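Local coordinates for Cif-like 1 (PDB 7JQY), which probably hydrolyses epoxides, as a Cif-like member of the alpha/beta hydrolase family that crystallises as an octamer, at residues 121-127 with 145-151; 130-135 with 237-242; 168-173 with 190-194; 245-251 with 269-275. The protein carries 1 engineered substitution. All coordinates share one frame; numbering follows the deposited sequence.

Contact 1 of 4, residues 121-127 with 145-151. Engineered in segment 121-127: Ser123 (natural residue Asp).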
loop_
_atom_site.group_PDB
_atom_site.type_symbol
_atom_site.label_atom_id
_atom_site.label_comp_id
_atom_site.label_asym_id
_atom_site.label_seq_id
_atom_site.Cartn_x
_atom_site.Cartn_y
_atom_site.Cartn_z
ATOM N N GLY B 121 -11.999 26.278 28.322
ATOM C CA GLY B 121 -11.885 24.924 27.812
ATOM C C GLY B 121 -13.049 24.565 26.914
ATOM O O GLY B 121 -14.145 25.124 27.025
ATOM N N ARG B 122 -12.794 23.619 26.008
ATOM C CA ARG B 122 -13.824 23.034 25.156
ATOM C C ARG B 122 -13.527 21.553 24.965
ATOM O O ARG B 122 -12.383 21.107 25.104
ATOM C CB ARG B 122 -13.932 23.748 23.791
ATOM C CG ARG B 122 -12.857 23.385 22.768
ATOM C CD ARG B 122 -13.236 23.874 21.367
ATOM N NE ARG B 122 -14.498 23.296 20.921
ATOM C CZ ARG B 122 -14.637 22.044 20.496
ATOM N NH1 ARG B 122 -13.585 21.228 20.453
ATOM N NH2 ARG B 122 -15.829 21.600 20.124
ATOM N N SER B 123 -14.571 20.788 24.635
ATOM C CA SER B 123 -14.458 19.332 24.427
ATOM C C SER B 123 -13.719 18.710 25.611
ATOM O O SER B 123 -14.050 19.030 26.763
ATOM C CB SER B 123 -13.798 19.103 23.064
ATOM O OG SER B 123 -13.369 17.755 22.910
ATOM N N ILE B 124 -12.697 17.874 25.377
ATOM C CA ILE B 124 -11.936 17.253 26.457
ATOM C C ILE B 124 -11.346 18.320 27.364
ATOM O O ILE B 124 -11.244 18.133 28.584
ATOM C CB ILE B 124 -10.847 16.341 25.859
ATOM C CG1 ILE B 124 -11.479 15.279 24.953
ATOM C CG2 ILE B 124 -10.008 15.695 26.941
ATOM C CD1 ILE B 124 -12.262 14.237 25.701
ATOM N N GLY B 125 -10.979 19.467 26.793
ATOM C CA GLY B 125 -10.378 20.520 27.587
ATOM C C GLY B 125 -11.313 21.120 28.613
ATOM O O GLY B 125 -10.864 21.611 29.649
ATOM N N VAL B 126 -12.619 21.127 28.337
ATOM C CA VAL B 126 -13.526 21.653 29.344
ATOM C C VAL B 126 -13.689 20.675 30.501
ATOM O O VAL B 126 -13.961 21.099 31.631
ATOM C CB VAL B 126 -14.870 22.046 28.698
ATOM C CG1 VAL B 126 -15.821 20.850 28.580
ATOM C CG2 VAL B 126 -15.494 23.182 29.481
ATOM N N MET B 127 -13.450 19.380 30.275
ATOM C CA MET B 127 -13.441 18.436 31.385
ATOM C C MET B 127 -12.211 18.642 32.259
ATOM O O MET B 127 -12.307 18.643 33.494
ATOM C CB MET B 127 -13.488 17.000 30.861
ATOM C CG MET B 127 -14.506 16.766 29.748
ATOM S SD MET B 127 -14.513 15.080 29.085
ATOM C CE MET B 127 -15.754 15.258 27.811
ATOM N N MET B 145 -16.817 27.702 29.802
ATOM C CA MET B 145 -17.073 26.330 29.379
ATOM C C MET B 145 -17.744 26.333 28.010
ATOM O O MET B 145 -18.842 26.882 27.857
ATOM C CB MET B 145 -17.945 25.615 30.414
ATOM C CG MET B 145 -17.300 25.574 31.807
ATOM S SD MET B 145 -18.279 24.666 33.020
ATOM C CE MET B 145 -17.472 23.071 32.944
ATOM N N LEU B 146 -17.113 25.682 27.028
ATOM C CA LEU B 146 -17.535 25.778 25.634
ATOM C C LEU B 146 -17.957 24.425 25.075
ATOM O O LEU B 146 -17.268 23.417 25.275
ATOM C CB LEU B 146 -16.418 26.342 24.747
ATOM C CG LEU B 146 -15.672 27.632 25.100
ATOM C CD1 LEU B 146 -14.824 28.071 23.902
ATOM C CD2 LEU B 146 -16.617 28.737 25.518
ATOM N N ASP B 147 -19.090 24.424 24.373
ATOM C CA ASP B 147 -19.436 23.458 23.330
ATOM C C ASP B 147 -19.885 22.074 23.795
ATOM O O ASP B 147 -20.772 21.483 23.168
ATOM C CB ASP B 147 -18.249 23.313 22.364
ATOM C CG ASP B 147 -17.959 24.602 21.616
ATOM O OD1 ASP B 147 -18.919 25.340 21.328
ATOM O OD2 ASP B 147 -16.774 24.897 21.328
ATOM N N VAL B 148 -19.281 21.533 24.847
ATOM C CA VAL B 148 -19.482 20.126 25.201
ATOM C C VAL B 148 -19.866 19.996 26.673
ATOM O O VAL B 148 -19.316 20.722 27.518
ATOM C CB VAL B 148 -18.210 19.310 24.891
ATOM C CG1 VAL B 148 -18.353 17.841 25.299
ATOM C CG2 VAL B 148 -17.862 19.417 23.418
ATOM N N PRO B 149 -20.802 19.116 27.029
ATOM C CA PRO B 149 -21.054 18.835 28.448
ATOM C C PRO B 149 -19.976 17.943 29.046
ATOM O O PRO B 149 -19.354 17.133 28.354
ATOM C CB PRO B 149 -22.398 18.104 28.425
ATOM C CG PRO B 149 -22.395 17.413 27.076
ATOM C CD PRO B 149 -21.730 18.386 26.141
ATOM N N VAL B 150 -19.786 18.067 30.358
ATOM C CA VAL B 150 -18.752 17.283 31.036
ATOM C C VAL B 150 -19.390 16.035 31.630
ATOM O O VAL B 150 -20.605 16.017 31.877
ATOM C CB VAL B 150 -18.006 18.102 32.108
ATOM C CG1 VAL B 150 -17.534 19.428 31.541
ATOM C CG2 VAL B 150 -18.855 18.311 33.341
ATOM N N PRO B 151 -18.632 14.960 31.835
ATOM C CA PRO B 151 -19.212 13.757 32.438
ATOM C C PRO B 151 -19.786 14.032 33.823
ATOM O O PRO B 151 -19.334 14.922 34.547
ATOM C CB PRO B 151 -18.030 12.786 32.510
ATOM C CG PRO B 151 -17.056 13.285 31.463
ATOM C CD PRO B 151 -17.224 14.771 31.432
#
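Arg122 and Asp147 meet in a salt bridge where two parallel strands come to an end. From CB, which lies 3.7 Å from CB of Leu146, the arginine chain takes CG between its backbone N and carbonyl carbon (chi1 78°) and bends at chi3. CD then comes beside Asp147 OD2, and NE donates to that oxygen at 2.8 Å in a nearly straight bond. The carboxylate oxygen is met on its anti side and lies close to the guanidinium plane. At the tip, NH1 bonds Gln59 OE1 and NH2 bonds the backbone O of His284, fixing the rotation of the buried guanidinium. The strands themselves are joined by Leu146 N to Gly121 O at 3.0 Å. Beyond them, CG2 of Val148 packs 3.6 Å from CA of Ser123, an engineered serine in place of the natural aspartate. This residue occupies a tight strand-to-helix turn with positive phi (50°), consistent with the nucleophile elbow of the alpha/beta hydrolase fold; its OG bonds Trp57 N. On the helix, Val126 spreads its two methyls, CG2 against Met145 CB at 3.6 Å, CG1 against Val150 CG1 at 3.7 Å. The Met127 chain crosses Pro151 at about a right angle, its SD 3.6 Å from CD of the proline. The contact thus ties strand 117-122 and the start of helix 124-135 to the end of strand 140-146, with helices 154-161, 231-241 and 262-268 packed around the loop that follows.

Contact 2 of 4, residues 130-135 with 237-242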
loop_
_atom_site.group_PDB
_atom_site.type_symbol
_atom_site.label_atom_id
_atom_site.label_comp_id
_atom_site.label_asym_id
_atom_site.label_seq_id
_atom_site.Cartn_x
_atom_site.Cartn_y
_atom_site.Cartn_z
ATOM N N TYR B 130 -12.792 21.922 34.126
ATOM C CA TYR B 130 -13.694 21.758 35.260
ATOM C C TYR B 130 -12.998 21.055 36.416
ATOM O O TYR B 130 -13.108 21.482 37.572
ATOM C CB TYR B 130 -14.947 20.980 34.845
ATOM C CG TYR B 130 -15.764 20.548 36.043
ATOM C CD1 TYR B 130 -16.477 21.478 36.791
ATOM C CD2 TYR B 130 -15.798 19.218 36.447
ATOM C CE1 TYR B 130 -17.218 21.091 37.898
ATOM C CE2 TYR B 130 -16.526 18.825 37.549
ATOM C CZ TYR B 130 -17.234 19.765 38.272
ATOM O OH TYR B 130 -17.959 19.373 39.372
ATOM N N ALA B 131 -12.266 19.976 36.120
ATOM C CA ALA B 131 -11.531 19.259 37.159
ATOM C C ALA B 131 -10.479 20.144 37.807
ATOM O O ALA B 131 -10.182 19.985 38.993
ATOM C CB ALA B 131 -10.885 18.000 36.581
ATOM N N TYR B 132 -9.920 21.087 37.051
ATOM C CA TYR B 132 -9.013 22.066 37.638
ATOM C C TYR B 132 -9.743 22.919 38.666
ATOM O O TYR B 132 -9.287 23.064 39.807
ATOM C CB TYR B 132 -8.416 22.941 36.528
ATOM C CG TYR B 132 -7.143 23.707 36.874
ATOM C CD1 TYR B 132 -6.934 24.248 38.144
ATOM C CD2 TYR B 132 -6.158 23.905 35.912
ATOM C CE1 TYR B 132 -5.775 24.950 38.446
ATOM C CE2 TYR B 132 -5.002 24.604 36.204
ATOM C CZ TYR B 132 -4.814 25.121 37.469
ATOM O OH TYR B 132 -3.662 25.821 37.742
ATOM N N ALA B 133 -10.909 23.462 38.290
ATOM C CA ALA B 133 -11.660 24.312 39.205
ATOM C C ALA B 133 -12.200 23.527 40.391
ATOM O O ALA B 133 -12.284 24.065 41.500
ATOM C CB ALA B 133 -12.803 25.004 38.466
ATOM N N ALA B 134 -12.546 22.255 40.191
ATOM C CA ALA B 134 -13.097 21.473 41.293
ATOM C C ALA B 134 -12.024 21.141 42.321
ATOM O O ALA B 134 -12.298 21.133 43.527
ATOM C CB ALA B 134 -13.742 20.192 40.766
ATOM N N GLN B 135 -10.795 20.877 41.866
ATOM C CA GLN B 135 -9.720 20.483 42.773
ATOM C C GLN B 135 -9.025 21.671 43.432
ATOM O O GLN B 135 -8.549 21.546 44.565
ATOM C CB GLN B 135 -8.694 19.625 42.033
ATOM C CG GLN B 135 -9.089 18.165 41.924
ATOM C CD GLN B 135 -8.296 17.430 40.869
ATOM O OE1 GLN B 135 -7.748 16.351 41.120
ATOM N NE2 GLN B 135 -8.231 18.008 39.675
ATOM N N ARG B 237 -15.399 10.012 39.050
ATOM C CA ARG B 237 -14.684 11.092 39.720
ATOM C C ARG B 237 -15.467 12.398 39.662
ATOM O O ARG B 237 -15.551 13.123 40.662
ATOM C CB ARG B 237 -13.286 11.249 39.109
ATOM C CG ARG B 237 -12.422 12.253 39.831
ATOM C CD ARG B 237 -11.930 11.692 41.152
ATOM N NE ARG B 237 -11.081 12.645 41.854
ATOM C CZ ARG B 237 -9.752 12.627 41.804
ATOM N NH1 ARG B 237 -9.130 11.699 41.087
ATOM N NH2 ARG B 237 -9.046 13.531 42.473
ATOM N N PHE B 238 -16.099 12.687 38.519
ATOM C CA PHE B 238 -16.789 13.968 38.352
ATOM C C PHE B 238 -18.073 14.038 39.170
ATOM O O PHE B 238 -18.418 15.101 39.701
ATOM C CB PHE B 238 -17.107 14.206 36.875
ATOM C CG PHE B 238 -15.982 14.815 36.108
ATOM C CD1 PHE B 238 -14.663 14.546 36.454
ATOM C CD2 PHE B 238 -16.240 15.666 35.048
ATOM C CE1 PHE B 238 -13.623 15.109 35.752
ATOM C CE2 PHE B 238 -15.206 16.236 34.339
ATOM C CZ PHE B 238 -13.890 15.957 34.687
ATOM N N LYS B 239 -18.780 12.913 39.290
ATOM C CA LYS B 239 -19.994 12.870 40.102
ATOM C C LYS B 239 -19.688 13.257 41.542
ATOM O O LYS B 239 -20.501 13.905 42.215
ATOM C CB LYS B 239 -20.579 11.453 40.045
ATOM C CG LYS B 239 -21.144 11.046 38.689
ATOM C CD LYS B 239 -21.389 9.534 38.579
ATOM C CE LYS B 239 -22.724 9.103 38.001
ATOM N NZ LYS B 239 -22.484 7.843 37.215
ATOM N N ALA B 240 -18.527 12.832 42.034
ATOM C CA ALA B 240 -18.055 13.262 43.344
ATOM C C ALA B 240 -17.718 14.747 43.357
ATOM O O ALA B 240 -17.987 15.443 44.343
ATOM C CB ALA B 240 -16.843 12.425 43.767
ATOM N N PHE B 241 -17.134 15.256 42.270
ATOM C CA PHE B 241 -16.792 16.674 42.209
ATOM C C PHE B 241 -18.032 17.563 42.312
ATOM O O PHE B 241 -17.965 18.668 42.864
ATOM C CB PHE B 241 -16.057 16.988 40.898
ATOM C CG PHE B 241 -14.597 16.572 40.866
ATOM C CD1 PHE B 241 -13.869 16.382 42.040
ATOM C CD2 PHE B 241 -13.952 16.387 39.647
ATOM C CE1 PHE B 241 -12.528 16.013 41.991
ATOM C CE2 PHE B 241 -12.614 16.014 39.585
ATOM C CZ PHE B 241 -11.898 15.829 40.759
ATOM N N MET B 242 -19.175 17.097 41.822
ATOM C CA MET B 242 -20.364 17.943 41.739
ATOM C C MET B 242 -21.162 18.005 43.029
ATOM O O MET B 242 -22.288 18.505 43.028
ATOM C CB MET B 242 -21.275 17.449 40.621
ATOM C CG MET B 242 -20.972 18.039 39.272
ATOM S SD MET B 242 -22.040 17.274 38.053
ATOM C CE MET B 242 -21.582 15.570 38.304
#
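Phe241 enters helix 130-135 as a knob in a hole lined by Tyr130, Ala131, Ala134 and Gln135. Ala134 CB makes a CH-pi contact over one face of its ring, 4.0 Å from the centroid, while the opposite face is covered toward its rim by Arg237 O of its own helix. Gln135 CG reaches Phe241 CZ at 3.8 Å. One turn earlier, Tyr130 turns an edge to the face of Phe238 in a T-shaped pair with ring planes 61° apart. Its CG stands opposite the backbone N (chi1 168°), which carries the ring across the gap so that OH reaches Phe241 CB at 3.4 Å and Met242 CG at 3.3 Å. Ala131 CB fits between Phe238 and Phe241. Gln135 is steadied from within its helix: NE2 donates to Ala131 O at 2.9 Å from above the carbonyl plane, on the face opposite the one used by Gln135 N. Farther out, Leu246 and Leu270 pack against Tyr130, and Ala102 of helix 98-111 touches Gln135. The short segments cross at 47° with their axes 10.8 Å apart, a distance the aromatic side chains span. One knob-into-hole contact plus an edge-to-face pair thus joins two helices of the alpha/beta hydrolase fold, one following the probable nucleophile elbow.

Contact 3 of 4, residues 168-173 with 190-194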
loop_
_atom_site.group_PDB
_atom_site.type_symbol
_atom_site.label_atom_id
_atom_site.label_comp_id
_atom_site.label_asym_id
_atom_site.label_seq_id
_atom_site.Cartn_x
_atom_site.Cartn_y
_atom_site.Cartn_z
ATOM N N TRP B 168 -21.679 8.712 18.591
ATOM C CA TRP B 168 -21.468 7.376 18.043
ATOM C C TRP B 168 -20.030 6.909 18.232
ATOM O O TRP B 168 -19.776 5.710 18.396
ATOM C CB TRP B 168 -21.818 7.362 16.551
ATOM C CG TRP B 168 -20.815 8.098 15.684
ATOM C CD1 TRP B 168 -20.890 9.395 15.260
ATOM C CD2 TRP B 168 -19.581 7.578 15.156
ATOM N NE1 TRP B 168 -19.784 9.716 14.504
ATOM C CE2 TRP B 168 -18.965 8.620 14.427
ATOM C CE3 TRP B 168 -18.936 6.338 15.235
ATOM C CZ2 TRP B 168 -17.745 8.456 13.774
ATOM C CZ3 TRP B 168 -17.716 6.178 14.588
ATOM C CH2 TRP B 168 -17.138 7.232 13.866
ATOM N N HIS B 169 -19.080 7.846 18.219
ATOM C CA HIS B 169 -17.663 7.524 18.214
ATOM C C HIS B 169 -17.131 7.143 19.588
ATOM O O HIS B 169 -15.994 6.668 19.676
ATOM C CB HIS B 169 -16.878 8.709 17.639
ATOM C CG HIS B 169 -17.031 9.972 18.426
ATOM N ND1 HIS B 169 -18.218 10.670 18.496
ATOM C CD2 HIS B 169 -16.139 10.665 19.176
ATOM C CE1 HIS B 169 -18.054 11.733 19.264
ATOM N NE2 HIS B 169 -16.800 11.754 19.689
ATOM N N PHE B 170 -17.910 7.350 20.651
ATOM C CA PHE B 170 -17.482 6.933 21.982
ATOM C C PHE B 170 -17.156 5.445 22.000
ATOM O O PHE B 170 -16.140 5.022 22.565
ATOM C CB PHE B 170 -18.567 7.248 23.016
ATOM C CG PHE B 170 -18.606 8.689 23.456
ATOM C CD1 PHE B 170 -18.085 9.694 22.656
ATOM C CD2 PHE B 170 -19.169 9.035 24.673
ATOM C CE1 PHE B 170 -18.123 11.018 23.065
ATOM C CE2 PHE B 170 -19.206 10.354 25.088
ATOM C CZ PHE B 170 -18.684 11.347 24.283
ATOM N N GLY B 171 -18.027 4.630 21.401
ATOM C CA GLY B 171 -17.773 3.199 21.362
ATOM C C GLY B 171 -16.482 2.848 20.641
ATOM O O GLY B 171 -15.626 2.147 21.184
ATOM N N LEU B 172 -16.333 3.323 19.399
ATOM C CA LEU B 172 -15.149 2.988 18.613
ATOM C C LEU B 172 -13.878 3.444 19.313
ATOM O O LEU B 172 -12.913 2.687 19.425
ATOM C CB LEU B 172 -15.242 3.609 17.218
ATOM C CG LEU B 172 -13.938 3.534 16.418
ATOM C CD1 LEU B 172 -13.580 2.089 16.112
ATOM C CD2 LEU B 172 -14.006 4.356 15.135
ATOM N N HIS B 173 -13.858 4.692 19.781
ATOM C CA HIS B 173 -12.657 5.210 20.420
ATOM C C HIS B 173 -12.309 4.423 21.670
ATOM O O HIS B 173 -11.140 4.369 22.062
ATOM C CB HIS B 173 -12.835 6.685 20.751
ATOM C CG HIS B 173 -12.842 7.566 19.545
ATOM N ND1 HIS B 173 -12.764 8.938 19.628
ATOM C CD2 HIS B 173 -12.919 7.268 18.226
ATOM C CE1 HIS B 173 -12.798 9.450 18.410
ATOM N NE2 HIS B 173 -12.888 8.458 17.542
ATOM N N TYR B 190 -10.626 10.643 8.289
ATOM C CA TYR B 190 -11.466 10.441 9.461
ATOM C C TYR B 190 -11.766 11.760 10.160
ATOM O O TYR B 190 -12.918 12.032 10.513
ATOM C CB TYR B 190 -10.793 9.459 10.422
ATOM C CG TYR B 190 -11.616 9.117 11.655
ATOM C CD1 TYR B 190 -12.735 8.279 11.567
ATOM C CD2 TYR B 190 -11.261 9.604 12.909
ATOM C CE1 TYR B 190 -13.466 7.947 12.686
ATOM C CE2 TYR B 190 -11.996 9.281 14.045
ATOM C CZ TYR B 190 -13.098 8.452 13.927
ATOM O OH TYR B 190 -13.834 8.130 15.049
ATOM N N ILE B 191 -10.750 12.605 10.342
ATOM C CA ILE B 191 -10.910 13.811 11.147
ATOM C C ILE B 191 -11.602 14.922 10.360
ATOM O O ILE B 191 -12.376 15.702 10.926
ATOM C CB ILE B 191 -9.539 14.246 11.693
ATOM C CG1 ILE B 191 -9.184 13.393 12.906
ATOM C CG2 ILE B 191 -9.512 15.719 12.053
ATOM C CD1 ILE B 191 -7.658 13.241 13.132
ATOM N N LEU B 192 -11.321 15.042 9.058
ATOM C CA LEU B 192 -12.031 16.035 8.255
ATOM C C LEU B 192 -13.526 15.743 8.231
ATOM O O LEU B 192 -14.351 16.661 8.305
ATOM C CB LEU B 192 -11.479 16.069 6.828
ATOM C CG LEU B 192 -10.536 17.206 6.433
ATOM C CD1 LEU B 192 -9.195 17.087 7.166
ATOM C CD2 LEU B 192 -10.320 17.173 4.940
ATOM N N ASP B 193 -13.893 14.466 8.106
ATOM C CA ASP B 193 -15.305 14.115 8.109
ATOM C C ASP B 193 -15.919 14.371 9.475
ATOM O O ASP B 193 -16.992 14.980 9.581
ATOM C CB ASP B 193 -15.494 12.655 7.712
ATOM C CG ASP B 193 -16.949 12.329 7.423
ATOM O OD1 ASP B 193 -17.398 12.601 6.287
ATOM O OD2 ASP B 193 -17.639 11.830 8.336
ATOM N N PHE B 194 -15.233 13.935 10.537
ATOM C CA PHE B 194 -15.719 14.201 11.884
ATOM C C PHE B 194 -15.977 15.692 12.081
ATOM O O PHE B 194 -17.030 16.093 12.600
ATOM C CB PHE B 194 -14.705 13.683 12.904
ATOM C CG PHE B 194 -15.201 13.692 14.305
ATOM C CD1 PHE B 194 -15.144 14.852 15.062
ATOM C CD2 PHE B 194 -15.732 12.542 14.872
ATOM C CE1 PHE B 194 -15.619 14.872 16.367
ATOM C CE2 PHE B 194 -16.210 12.551 16.173
ATOM C CZ PHE B 194 -16.154 13.715 16.921
#
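The imidazole of His169 receives Phe194 edge-on: CE2 of the phenyl ring stands 3.4 Å above the centre of one face, and the planes are 80° apart, a T-shaped pair. Phe170 CD1 lies over the opposite face, toward the rim, and His173 ND1 is at the edge. His173 in turn has His169 CB over one face and Tyr190 at its edge. There its NE2 and Tyr190 OH share a hydrogen bond of 2.7 Å; the rings are rim to rim, turned 52° from each other. Tyr190 CG lies anti to the backbone N (chi1 -177°), sending the phenol out from helix 187-198 to the other segment. Trp168 CH2 also meets the phenol near its plane, 3.6 Å from OH, with Leu172 CD2 3.8 Å from the same oxygen. These helices belong to the run between strands 140-146 and 250-255, which forms a cap in many alpha/beta hydrolases and probably here. The short segments run nearly antiparallel, with axes 14.7 Å apart, so long aromatic side chains bridge the gap. Trp57 meets both His173 and Phe194 edge-to-face, and Arg198 makes a cation-pi contact with Phe194. A second subunit packs here as well: its Trp168 rests on Leu172 and its Leu182 on Tyr190.

Contact 4 of 4, residues 245-251 with 269-275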
loop_
_atom_site.group_PDB
_atom_site.type_symbol
_atom_site.label_atom_id
_atom_site.label_comp_id
_atom_site.label_asym_id
_atom_site.label_seq_id
_atom_site.Cartn_x
_atom_site.Cartn_y
_atom_site.Cartn_z
ATOM N N LYS B 245 -20.638 22.747 44.414
ATOM C CA LYS B 245 -20.739 23.538 43.207
ATOM C C LYS B 245 -19.643 24.595 43.214
ATOM O O LYS B 245 -19.199 25.053 44.273
ATOM C CB LYS B 245 -22.133 24.148 43.098
ATOM C CG LYS B 245 -23.198 23.057 42.950
ATOM C CD LYS B 245 -24.298 23.417 41.970
ATOM C CE LYS B 245 -25.332 24.334 42.590
ATOM N NZ LYS B 245 -26.603 24.363 41.809
ATOM N N LEU B 246 -19.201 24.968 42.019
ATOM C CA LEU B 246 -18.061 25.861 41.906
ATOM C C LEU B 246 -18.450 27.264 42.362
ATOM O O LEU B 246 -19.558 27.728 42.076
ATOM C CB LEU B 246 -17.533 25.898 40.470
ATOM C CG LEU B 246 -17.019 24.574 39.894
ATOM C CD1 LEU B 246 -16.757 24.712 38.401
ATOM C CD2 LEU B 246 -15.774 24.096 40.625
ATOM N N PRO B 247 -17.566 27.955 43.088
ATOM C CA PRO B 247 -17.901 29.286 43.612
ATOM C C PRO B 247 -17.557 30.440 42.681
ATOM O O PRO B 247 -18.147 31.518 42.792
ATOM C CB PRO B 247 -17.067 29.361 44.894
ATOM C CG PRO B 247 -15.846 28.532 44.573
ATOM C CD PRO B 247 -16.278 27.453 43.609
ATOM N N MET B 248 -16.575 30.257 41.800
ATOM C CA MET B 248 -16.150 31.345 40.933
ATOM C C MET B 248 -17.154 31.554 39.803
ATOM O O MET B 248 -17.880 30.631 39.429
ATOM C CB MET B 248 -14.749 31.060 40.383
ATOM C CG MET B 248 -14.713 30.066 39.236
ATOM S SD MET B 248 -14.972 28.361 39.781
ATOM C CE MET B 248 -13.588 28.159 40.897
ATOM N N PRO B 249 -17.190 32.752 39.215
ATOM C CA PRO B 249 -18.094 32.987 38.081
ATOM C C PRO B 249 -17.767 32.080 36.902
ATOM O O PRO B 249 -16.600 31.831 36.583
ATOM C CB PRO B 249 -17.859 34.462 37.734
ATOM C CG PRO B 249 -17.303 35.067 38.971
ATOM C CD PRO B 249 -16.498 33.985 39.634
ATOM N N VAL B 250 -18.821 31.594 36.252
ATOM C CA VAL B 250 -18.712 30.635 35.163
ATOM C C VAL B 250 -19.514 31.143 33.978
ATOM O O VAL B 250 -20.624 31.662 34.145
ATOM C CB VAL B 250 -19.204 29.237 35.587
ATOM C CG1 VAL B 250 -19.223 28.293 34.390
ATOM C CG2 VAL B 250 -18.335 28.693 36.715
ATOM N N LEU B 251 -18.934 31.019 32.785
ATOM C CA LEU B 251 -19.575 31.374 31.524
ATOM C C LEU B 251 -19.714 30.115 30.683
ATOM O O LEU B 251 -18.758 29.336 30.580
ATOM C CB LEU B 251 -18.766 32.436 30.772
ATOM C CG LEU B 251 -19.166 32.766 29.329
ATOM C CD1 LEU B 251 -20.480 33.519 29.285
ATOM C CD2 LEU B 251 -18.061 33.563 28.629
ATOM N N GLU B 269 -25.601 22.753 36.761
ATOM C CA GLU B 269 -25.448 21.660 37.712
ATOM C C GLU B 269 -24.089 21.668 38.393
ATOM O O GLU B 269 -23.922 20.970 39.401
ATOM C CB GLU B 269 -25.629 20.297 37.036
ATOM C CG GLU B 269 -26.491 20.281 35.798
ATOM C CD GLU B 269 -26.510 18.908 35.143
ATOM O OE1 GLU B 269 -26.695 18.832 33.905
ATOM O OE2 GLU B 269 -26.325 17.904 35.868
ATOM N N LEU B 270 -23.135 22.467 37.898
ATOM C CA LEU B 270 -21.762 22.426 38.386
ATOM C C LEU B 270 -21.360 23.637 39.201
ATOM O O LEU B 270 -20.418 23.543 39.990
ATOM C CB LEU B 270 -20.777 22.332 37.209
ATOM C CG LEU B 270 -21.036 21.383 36.045
ATOM C CD1 LEU B 270 -20.211 21.792 34.853
ATOM C CD2 LEU B 270 -20.668 19.997 36.445
ATOM N N ALA B 271 -22.035 24.768 39.024
ATOM C CA ALA B 271 -21.604 26.012 39.639
ATOM C C ALA B 271 -22.818 26.842 40.031
ATOM O O ALA B 271 -23.904 26.698 39.468
ATOM C CB ALA B 271 -20.687 26.808 38.701
ATOM N N LEU B 272 -22.613 27.716 41.013
ATOM C CA LEU B 272 -23.672 28.573 41.527
ATOM C C LEU B 272 -23.833 29.858 40.735
ATOM O O LEU B 272 -24.962 30.325 40.547
ATOM C CB LEU B 272 -23.385 28.920 42.991
ATOM C CG LEU B 272 -23.017 27.744 43.895
ATOM C CD1 LEU B 272 -22.068 28.182 45.005
ATOM C CD2 LEU B 272 -24.277 27.118 44.481
ATOM N N ASP B 273 -22.738 30.420 40.235
ATOM C CA ASP B 273 -22.732 31.711 39.549
ATOM C C ASP B 273 -22.469 31.443 38.070
ATOM O O ASP B 273 -21.319 31.397 37.626
ATOM C CB ASP B 273 -21.671 32.641 40.160
ATOM C CG ASP B 273 -21.670 34.018 39.527
ATOM O OD1 ASP B 273 -22.598 34.309 38.742
ATOM O OD2 ASP B 273 -20.750 34.813 39.819
ATOM N N VAL B 274 -23.540 31.281 37.299
ATOM C CA VAL B 274 -23.433 30.892 35.899
ATOM C C VAL B 274 -24.215 31.877 35.046
ATOM O O VAL B 274 -25.323 32.287 35.403
ATOM C CB VAL B 274 -23.949 29.457 35.648
ATOM C CG1 VAL B 274 -23.749 29.073 34.192
ATOM C CG2 VAL B 274 -23.254 28.466 36.553
ATOM N N ARG B 275 -23.638 32.232 33.904
ATOM C CA ARG B 275 -24.284 33.040 32.886
ATOM C C ARG B 275 -23.856 32.467 31.545
ATOM O O ARG B 275 -22.789 31.855 31.431
ATOM C CB ARG B 275 -23.922 34.532 32.996
ATOM C CG ARG B 275 -22.649 34.947 32.281
ATOM C CD ARG B 275 -21.430 34.722 33.159
ATOM N NE ARG B 275 -21.387 35.650 34.287
ATOM C CZ ARG B 275 -21.346 35.276 35.564
ATOM N NH1 ARG B 275 -21.355 33.989 35.883
ATOM N NH2 ARG B 275 -21.300 36.190 36.526
HETATM O O HOH W 1 -26.565 26.773 39.405
#
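Strands 250-255 and 274-279 form the last parallel pair of the sheet, linked through helix 262-268 as a beta-alpha-beta unit, and this contact holds their beginnings and the loops before them. Val250 N donates to Asp273 O at 2.9 Å, and Val250 O accepts twice from Arg275: its backbone N at 3.1 Å and its NH1 at 3.0 Å, the latter from above the carbonyl plane. The arginine chain is folded back by bends at chi2 (-85°) and chi3 (-70°), which brings NH1 to Val250 O. NH1 also forms a salt bridge with Asp273 OD1, weak in its hydrogen-bond geometry, while NH2 pairs with Glu304 OE2. Asp273 OD2 rests against the Pro249 ring, 3.6 Å from CG. Ahead of the strands a separate bridge, one residue out of step, joins Leu246 N to Leu270 O at 2.8 Å and Leu272 N to Leu246 O at 3.2 Å. Ala271 CB touches both Val250 CG2 and Leu246 CB. On the outer side Lys245 CE lies 3.5 Å from Leu272 CD2, and a water bonded to Ala271 O makes a weak link to Lys245 NZ. Strand 140-146 neighbours 250-255 in the sheet; helix 291-303 covers Leu251 and Arg275, and Ala133 of helix 124-135 packs on Met248.

How the contacts relate
Contacts 1, 2 and 4 form one continuous block, with centres about 12 to 14 Å apart. Contacts 1 and 2 share helix 124-135, and their segments alternate along the chain; Phe238 packs against Met127, Val150 and Pro151. Contacts 1 and 4 meet in the sheet, where Met145 N probably bonds Leu251 O. Contacts 2 and 4 touch through Met242 SD with Leu270 and Ala133 O with Leu246. Contact 3 lies in the chain between the segments of contact 2, in the same helical run as helix 231-241; contact 4 comes last. The centres of contacts 3 and 1 are about 17 Å apart but their nearest atoms about 6 Å, so the probable cap lies close to the probable elbow, Trp57 touching both.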